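Local coordinates for protein F-112 (Sulfolobus virus-like particle ssv1, PDB 2VQC) that is essential for virus function and probably binds DNA through its winged-helix fold, at residues Ala17-Tyr21 against Ala52-Cys57; Thr31-Ile35 against Ala46-Gln50. Residues are numbered along the deposited sequence.

Interaction 1. Residues Ala17-Tyr21 against Ala52-Cys57; sequences AEIMY and ALKAIC
Tyr21 lays one face of its ring over Ile56: the CG2 methyl of Ile56 sits 3.8 Å from the Tyr21 ring centroid and 15° off the ring normal, a CH-pi contact. The t rotamer of Tyr21 (chi1 -169°) carries the ring across to the partner helix. At the ring edge, Cys57 SG comes within 3.8 Å of Tyr21 CE1. Lying 5.0 Å from the centroid and 86° off the normal, it makes an in-plane sulfur-aromatic contact. Leu53 CD1 also lies near the ring plane, 4.0 Å from Tyr21 CD1.

Both segments are alpha-helical, with Tyr21 N to Ala17 O at 2.8 Å and Cys57 N to Leu53 O at 3.0 Å. Their axes approach to 9.0 Å and cross at -58°. Ala17 and Leu53 set the register, with CA atoms 4.8 Å apart. So close a backbone approach is possible because Ala17 presents only a methyl: its CB lies 3.5 Å from Leu53 N, 3.8 Å from Ala52 CB and 3.6 Å from Ile56 CD1. These are the first and third helices of a winged helix, 13-27 and 43-59, meeting in its hydrophobic core. Ile56, in an m,t rotamer, extends CD1 to 3.9 Å from Glu18 CG. Leu53 CD2 reaches Met20 CB at 4.0 Å; although the CA-to-CB bond of Met20 points toward 52-57, this selenomethionine side chain packs on Ile35, Gln38 and Phe39 of helix 32-39. Cys57 forms a disulfide with Cys64, tying the helix to strand 64-68, and Tyr21 OH hydrogen-bonds to Glu63 OE1.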
ATOM      1  N   ALA A  17       0.702   5.296  -4.936  1.00 22.15           N
ATOM      2  CA  ALA A  17       0.394   3.902  -4.627  1.00 21.98           C
ATOM      3  C   ALA A  17       1.106   2.946  -5.574  1.00 21.85           C
ATOM      4  O   ALA A  17       1.504   1.856  -5.162  1.00 21.95           O
ATOM      5  CB  ALA A  17      -1.102   3.666  -4.667  1.00 22.05           C
ATOM      6  N   GLU A  18       1.262   3.352  -6.836  1.00 21.61           N
ATOM      7  CA  GLU A  18       2.028   2.571  -7.816  1.00 21.47           C
ATOM      8  C   GLU A  18       3.478   2.421  -7.365  1.00 21.04           C
ATOM      9  O   GLU A  18       4.084   1.368  -7.551  1.00 20.81           O
ATOM     10  CB  GLU A  18       1.974   3.210  -9.214  1.00 21.31           C
ATOM     11  CG  GLU A  18       0.625   3.059  -9.917  1.00 21.98           C
ATOM     12  CD  GLU A  18       0.574   3.750 -11.279  1.00 22.46           C
ATOM     13  OE1 GLU A  18       0.988   4.928 -11.379  1.00 24.72           O
ATOM     14  OE2 GLU A  18       0.104   3.121 -12.253  1.00 24.00           O
ATOM     15  N   ILE A  19       4.029   3.475  -6.766  1.00 20.76           N
ATOM     16  CA  ILE A  19       5.389   3.414  -6.223  1.00 20.53           C
ATOM     17  C   ILE A  19       5.431   2.372  -5.105  1.00 20.25           C
ATOM     18  O   ILE A  19       6.322   1.522  -5.075  1.00 20.17           O
ATOM     19  CB  ILE A  19       5.881   4.788  -5.710  1.00 20.39           C
ATOM     20  CG1 ILE A  19       5.928   5.798  -6.864  1.00 20.19           C
ATOM     21  CG2 ILE A  19       7.270   4.676  -5.070  1.00 20.60           C
ATOM     22  CD1 ILE A  19       6.246   7.210  -6.432  1.00 20.24           C
HETATM   23  N   MSE A  20       4.447   2.424  -4.212  1.00 20.09           N
HETATM   24  CA  MSE A  20       4.384   1.480  -3.101  1.00 20.22           C
HETATM   25  C   MSE A  20       4.172   0.045  -3.581  1.00 20.12           C
HETATM   26  O   MSE A  20       4.682  -0.885  -2.970  1.00 20.07           O
HETATM   27  CB  MSE A  20       3.269   1.855  -2.122  1.00 20.30           C
HETATM   28  CG  MSE A  20       3.432   3.198  -1.414  1.00 21.10           C
HETATM   29 SE   MSE A  20       5.162   3.501  -0.520  1.00 21.23          SE
HETATM   30  CE  MSE A  20       6.127   3.985  -2.083  1.00 24.23           C
ATOM     31  N   TYR A  21       3.431  -0.132  -4.671  1.00 20.04           N
ATOM     32  CA  TYR A  21       3.108  -1.469  -5.166  1.00 19.96           C
ATOM     33  C   TYR A  21       4.364  -2.226  -5.598  1.00 19.99           C
ATOM     34  O   TYR A  21       4.499  -3.423  -5.321  1.00 20.04           O
ATOM     35  CB  TYR A  21       2.114  -1.397  -6.325  1.00 19.71           C
ATOM     36  CG  TYR A  21       1.542  -2.742  -6.718  1.00 19.63           C
ATOM     37  CD1 TYR A  21       0.645  -3.402  -5.881  1.00 19.54           C
ATOM     38  CD2 TYR A  21       1.888  -3.350  -7.922  1.00 19.17           C
ATOM     39  CE1 TYR A  21       0.109  -4.627  -6.221  1.00 19.08           C
ATOM     40  CE2 TYR A  21       1.351  -4.582  -8.277  1.00 19.31           C
ATOM     41  CZ  TYR A  21       0.458  -5.215  -7.416  1.00 19.26           C
ATOM     42  OH  TYR A  21      -0.090  -6.432  -7.737  1.00 19.04           O
ATOM     43  N   ALA A  52      -5.679   3.934  -2.266  1.00 24.11           N
ATOM     44  CA  ALA A  52      -5.378   3.715  -3.687  1.00 24.11           C
ATOM     45  C   ALA A  52      -4.562   2.430  -3.897  1.00 24.14           C
ATOM     46  O   ALA A  52      -4.743   1.729  -4.896  1.00 24.46           O
ATOM     47  CB  ALA A  52      -4.655   4.919  -4.275  1.00 23.95           C
ATOM     48  N   LEU A  53      -3.675   2.123  -2.954  1.00 24.12           N
ATOM     49  CA  LEU A  53      -2.895   0.880  -2.993  1.00 24.13           C
ATOM     50  C   LEU A  53      -3.806  -0.342  -2.906  1.00 24.11           C
ATOM     51  O   LEU A  53      -3.597  -1.327  -3.611  1.00 24.02           O
ATOM     52  CB  LEU A  53      -1.874   0.856  -1.850  1.00 24.15           C
ATOM     53  CG  LEU A  53      -0.908  -0.332  -1.757  1.00 24.01           C
ATOM     54  CD1 LEU A  53      -0.182  -0.612  -3.078  1.00 23.75           C
ATOM     55  CD2 LEU A  53       0.095  -0.068  -0.647  1.00 23.85           C
ATOM     56  N   LYS A  54      -4.816  -0.267  -2.043  1.00 24.06           N
ATOM     57  CA  LYS A  54      -5.821  -1.321  -1.926  1.00 24.24           C
ATOM     58  C   LYS A  54      -6.551  -1.545  -3.257  1.00 24.28           C
ATOM     59  O   LYS A  54      -6.810  -2.691  -3.643  1.00 24.19           O
ATOM     60  CB  LYS A  54      -6.812  -0.972  -0.806  1.00 24.26           C
ATOM     61  CG  LYS A  54      -7.849  -2.041  -0.486  1.00 24.32           C
ATOM     62  CD  LYS A  54      -8.782  -1.567   0.620  1.00 24.69           C
ATOM     63  CE  LYS A  54     -10.020  -2.449   0.746  1.00 25.18           C
ATOM     64  NZ  LYS A  54      -9.703  -3.812   1.263  1.00 26.11           N
ATOM     65  N   ALA A  55      -6.870  -0.456  -3.958  1.00 24.41           N
ATOM     66  CA  ALA A  55      -7.527  -0.548  -5.265  1.00 24.65           C
ATOM     67  C   ALA A  55      -6.628  -1.239  -6.298  1.00 24.81           C
ATOM     68  O   ALA A  55      -7.104  -2.074  -7.065  1.00 24.75           O
ATOM     69  CB  ALA A  55      -7.958   0.830  -5.758  1.00 24.59           C
ATOM     70  N   ILE A  56      -5.334  -0.911  -6.297  1.00 24.99           N
ATOM     71  CA  ILE A  56      -4.366  -1.558  -7.201  1.00 25.06           C
ATOM     72  C   ILE A  56      -4.234  -3.057  -6.905  1.00 25.16           C
ATOM     73  O   ILE A  56      -4.205  -3.872  -7.828  1.00 24.97           O
ATOM     74  CB  ILE A  56      -2.963  -0.899  -7.127  1.00 24.88           C
ATOM     75  CG1 ILE A  56      -3.016   0.533  -7.669  1.00 24.74           C
ATOM     76  CG2 ILE A  56      -1.935  -1.716  -7.924  1.00 25.01           C
ATOM     77  CD1 ILE A  56      -1.769   1.355  -7.378  1.00 24.93           C
ATOM     78  N   CYS A  57      -4.155  -3.413  -5.623  1.00 25.39           N
ATOM     79  CA  CYS A  57      -4.065  -4.822  -5.219  1.00 25.67           C
ATOM     80  C   CYS A  57      -5.281  -5.644  -5.653  1.00 25.61           C
ATOM     81  O   CYS A  57      -5.143  -6.794  -6.074  1.00 25.30           O
ATOM     82  CB  CYS A  57      -3.875  -4.940  -3.709  1.00 25.69           C
ATOM     83  SG  CYS A  57      -2.165  -4.694  -3.217  1.00 27.55           S
TER

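Interaction 2. Residues Thr31-Ile35 against Ala46-Gln50; sequences TLEDI and AYNIQ
Apolar packing centres on Leu32 and Ile35, one turn apart on helix 32-39, which face Ala46, Ile49 and Gln50 on an alpha-helical segment (Gln50 N to Ala46 O 2.8 Å). Ile35 and Ala46 have the closest CA atoms, 6.1 Å apart. Leu32, t,p (chi1 -168°, chi2 75°), brings CD1 to 3.7 Å from Ala46 CB; Ile35, m,t, touches Ala46 CB at 4.0 Å and Ile49 CG2 at 4.1 Å through its CG2, and Gln50 CB (chi1 t) at 4.0 Å through its CD1. A CH-pi contact places Leu32 CD2 3.8 Å from the Tyr47 ring centroid, 16° off its normal. Helices 32-39 and 43-59 form the helix-turn-helix of the winged-helix fold, in which the second helix is commonly the DNA-recognition helix.

One water links the segments, accepting from Leu32 N at 2.8 Å and donating to Gln50 OE1 at 2.9 Å. Thr31 (-130/174) is at the N-cap position: Thr31 N donates to Asp34 OD2 at 2.9 Å, and Thr31 OG1 to Glu33 OE1 at 2.8 Å. Glu33 OE2 salt-bridges Lys72.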
ATOM      1  N   THR A  31       2.698  -2.095   5.399  1.00 18.19           N
ATOM      2  CA  THR A  31       1.693  -1.487   6.271  1.00 18.11           C
ATOM      3  C   THR A  31       1.744   0.038   6.116  1.00 17.88           C
ATOM      4  O   THR A  31       2.620   0.573   5.433  1.00 17.36           O
ATOM      5  CB  THR A  31       1.922  -1.851   7.748  1.00 18.02           C
ATOM      6  OG1 THR A  31       3.158  -1.282   8.209  1.00 17.94           O
ATOM      7  CG2 THR A  31       1.952  -3.365   7.928  1.00 18.27           C
ATOM      8  N   LEU A  32       0.809   0.734   6.754  1.00 17.92           N
ATOM      9  CA  LEU A  32       0.754   2.192   6.654  1.00 18.03           C
ATOM     10  C   LEU A  32       2.087   2.829   7.061  1.00 18.04           C
ATOM     11  O   LEU A  32       2.516   3.805   6.444  1.00 18.15           O
ATOM     12  CB  LEU A  32      -0.401   2.767   7.489  1.00 17.96           C
ATOM     13  CG  LEU A  32      -0.712   4.248   7.218  1.00 17.98           C
ATOM     14  CD1 LEU A  32      -1.451   4.422   5.898  1.00 18.02           C
ATOM     15  CD2 LEU A  32      -1.509   4.851   8.354  1.00 18.30           C
ATOM     16  N   GLU A  33       2.747   2.264   8.073  1.00 17.92           N
ATOM     17  CA  GLU A  33       4.051   2.771   8.532  1.00 18.00           C
ATOM     18  C   GLU A  33       5.109   2.807   7.436  1.00 17.86           C
ATOM     19  O   GLU A  33       5.966   3.697   7.434  1.00 17.75           O
ATOM     20  CB  GLU A  33       4.593   1.949   9.711  1.00 18.05           C
ATOM     21  CG  GLU A  33       3.786   2.085  11.007  1.00 18.20           C
ATOM     22  CD  GLU A  33       2.653   1.078  11.124  1.00 17.79           C
ATOM     23  OE1 GLU A  33       2.185   0.558  10.091  1.00 18.72           O
ATOM     24  OE2 GLU A  33       2.227   0.810  12.258  1.00 17.76           O
ATOM     25  N   ASP A  34       5.062   1.836   6.523  1.00 17.93           N
ATOM     26  CA  ASP A  34       5.986   1.797   5.377  1.00 18.01           C
ATOM     27  C   ASP A  34       5.742   2.946   4.389  1.00 17.93           C
ATOM     28  O   ASP A  34       6.680   3.469   3.788  1.00 18.05           O
ATOM     29  CB  ASP A  34       5.879   0.457   4.642  1.00 18.03           C
ATOM     30  CG  ASP A  34       6.352  -0.713   5.488  1.00 18.59           C
ATOM     31  OD1 ASP A  34       7.500  -0.666   5.972  1.00 19.35           O
ATOM     32  OD2 ASP A  34       5.581  -1.684   5.665  1.00 18.99           O
ATOM     33  N   ILE A  35       4.479   3.329   4.224  1.00 17.81           N
ATOM     34  CA  ILE A  35       4.118   4.459   3.370  1.00 17.82           C
ATOM     35  C   ILE A  35       4.584   5.767   4.013  1.00 17.76           C
ATOM     36  O   ILE A  35       5.119   6.649   3.338  1.00 17.65           O
ATOM     37  CB  ILE A  35       2.589   4.503   3.125  1.00 17.74           C
ATOM     38  CG1 ILE A  35       2.125   3.220   2.410  1.00 17.71           C
ATOM     39  CG2 ILE A  35       2.208   5.749   2.327  1.00 17.77           C
ATOM     40  CD1 ILE A  35       0.612   3.100   2.244  1.00 17.81           C
ATOM     41  N   ALA A  46      -1.084   9.508   4.033  1.00 22.25           N
ATOM     42  CA  ALA A  46      -0.705   8.107   3.901  1.00 22.49           C
ATOM     43  C   ALA A  46      -1.931   7.205   3.748  1.00 22.72           C
ATOM     44  O   ALA A  46      -1.884   6.230   2.994  1.00 23.18           O
ATOM     45  CB  ALA A  46       0.123   7.676   5.099  1.00 22.44           C
ATOM     46  N   TYR A  47      -3.014   7.526   4.459  1.00 22.81           N
ATOM     47  CA  TYR A  47      -4.276   6.780   4.332  1.00 22.87           C
ATOM     48  C   TYR A  47      -4.896   6.910   2.938  1.00 22.87           C
ATOM     49  O   TYR A  47      -5.494   5.958   2.440  1.00 22.79           O
ATOM     50  CB  TYR A  47      -5.307   7.209   5.394  1.00 22.99           C
ATOM     51  CG  TYR A  47      -5.222   6.438   6.701  1.00 23.15           C
ATOM     52  CD1 TYR A  47      -5.427   5.059   6.737  1.00 23.35           C
ATOM     53  CD2 TYR A  47      -4.958   7.092   7.905  1.00 23.43           C
ATOM     54  CE1 TYR A  47      -5.353   4.353   7.937  1.00 23.06           C
ATOM     55  CE2 TYR A  47      -4.883   6.396   9.104  1.00 22.88           C
ATOM     56  CZ  TYR A  47      -5.079   5.029   9.116  1.00 23.05           C
ATOM     57  OH  TYR A  47      -5.003   4.345  10.315  1.00 23.21           O
ATOM     58  N   ASN A  48      -4.765   8.081   2.316  1.00 23.01           N
ATOM     59  CA  ASN A  48      -5.248   8.272   0.940  1.00 23.02           C
ATOM     60  C   ASN A  48      -4.489   7.370  -0.022  1.00 22.89           C
ATOM     61  O   ASN A  48      -5.077   6.786  -0.931  1.00 22.73           O
ATOM     62  CB  ASN A  48      -5.111   9.731   0.486  1.00 22.90           C
ATOM     63  CG  ASN A  48      -6.034  10.673   1.234  1.00 23.36           C
ATOM     64  OD1 ASN A  48      -7.146  10.310   1.617  1.00 23.24           O
ATOM     65  ND2 ASN A  48      -5.579  11.907   1.433  1.00 24.16           N
ATOM     66  N   ILE A  49      -3.181   7.262   0.188  1.00 23.10           N
ATOM     67  CA  ILE A  49      -2.330   6.402  -0.635  1.00 23.14           C
ATOM     68  C   ILE A  49      -2.665   4.934  -0.379  1.00 23.23           C
ATOM     69  O   ILE A  49      -2.788   4.151  -1.322  1.00 23.50           O
ATOM     70  CB  ILE A  49      -0.823   6.668  -0.381  1.00 23.09           C
ATOM     71  CG1 ILE A  49      -0.450   8.084  -0.836  1.00 23.15           C
ATOM     72  CG2 ILE A  49       0.042   5.635  -1.107  1.00 23.15           C
ATOM     73  CD1 ILE A  49       0.932   8.554  -0.379  1.00 22.92           C
ATOM     74  N   GLN A  50      -2.822   4.571   0.892  1.00 23.40           N
ATOM     75  CA  GLN A  50      -3.209   3.211   1.261  1.00 23.64           C
ATOM     76  C   GLN A  50      -4.523   2.797   0.601  1.00 23.87           C
ATOM     77  O   GLN A  50      -4.675   1.659   0.160  1.00 24.01           O
ATOM     78  CB  GLN A  50      -3.345   3.081   2.777  1.00 23.55           C
ATOM     79  CG  GLN A  50      -3.850   1.723   3.222  1.00 23.72           C
ATOM     80  CD  GLN A  50      -3.689   1.494   4.702  1.00 24.11           C
ATOM     81  OE1 GLN A  50      -2.586   1.229   5.182  1.00 26.09           O
ATOM     82  NE2 GLN A  50      -4.791   1.584   5.441  1.00 23.92           N
TER
HETATM   83  O   HOH W   1      -1.698  -0.441   7.419  1.00 33.00           O

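Helix 43-59 is common to both contacts: its 46-50 portion meets helix 32-39 in interaction 2, and the next turns, 52-57, meet helix 13-27 in interaction 1. Along the chain, interaction 2 is nested within the loop that interaction 1 closes. Their centres are about 10 Å apart, and they touch directly, through Ala17 CB to Ile49 O at 3.8 Å, Met20 CG to Ile35 CG1 at 4.0 Å and Met20 CG to Ile49 CG2 at 4.2 Å. The three helices thus share one core. Leu53 and Gln50 both continue onto Phe75 of strand 73-77, joining this helical bundle to the sheet that carries the wing.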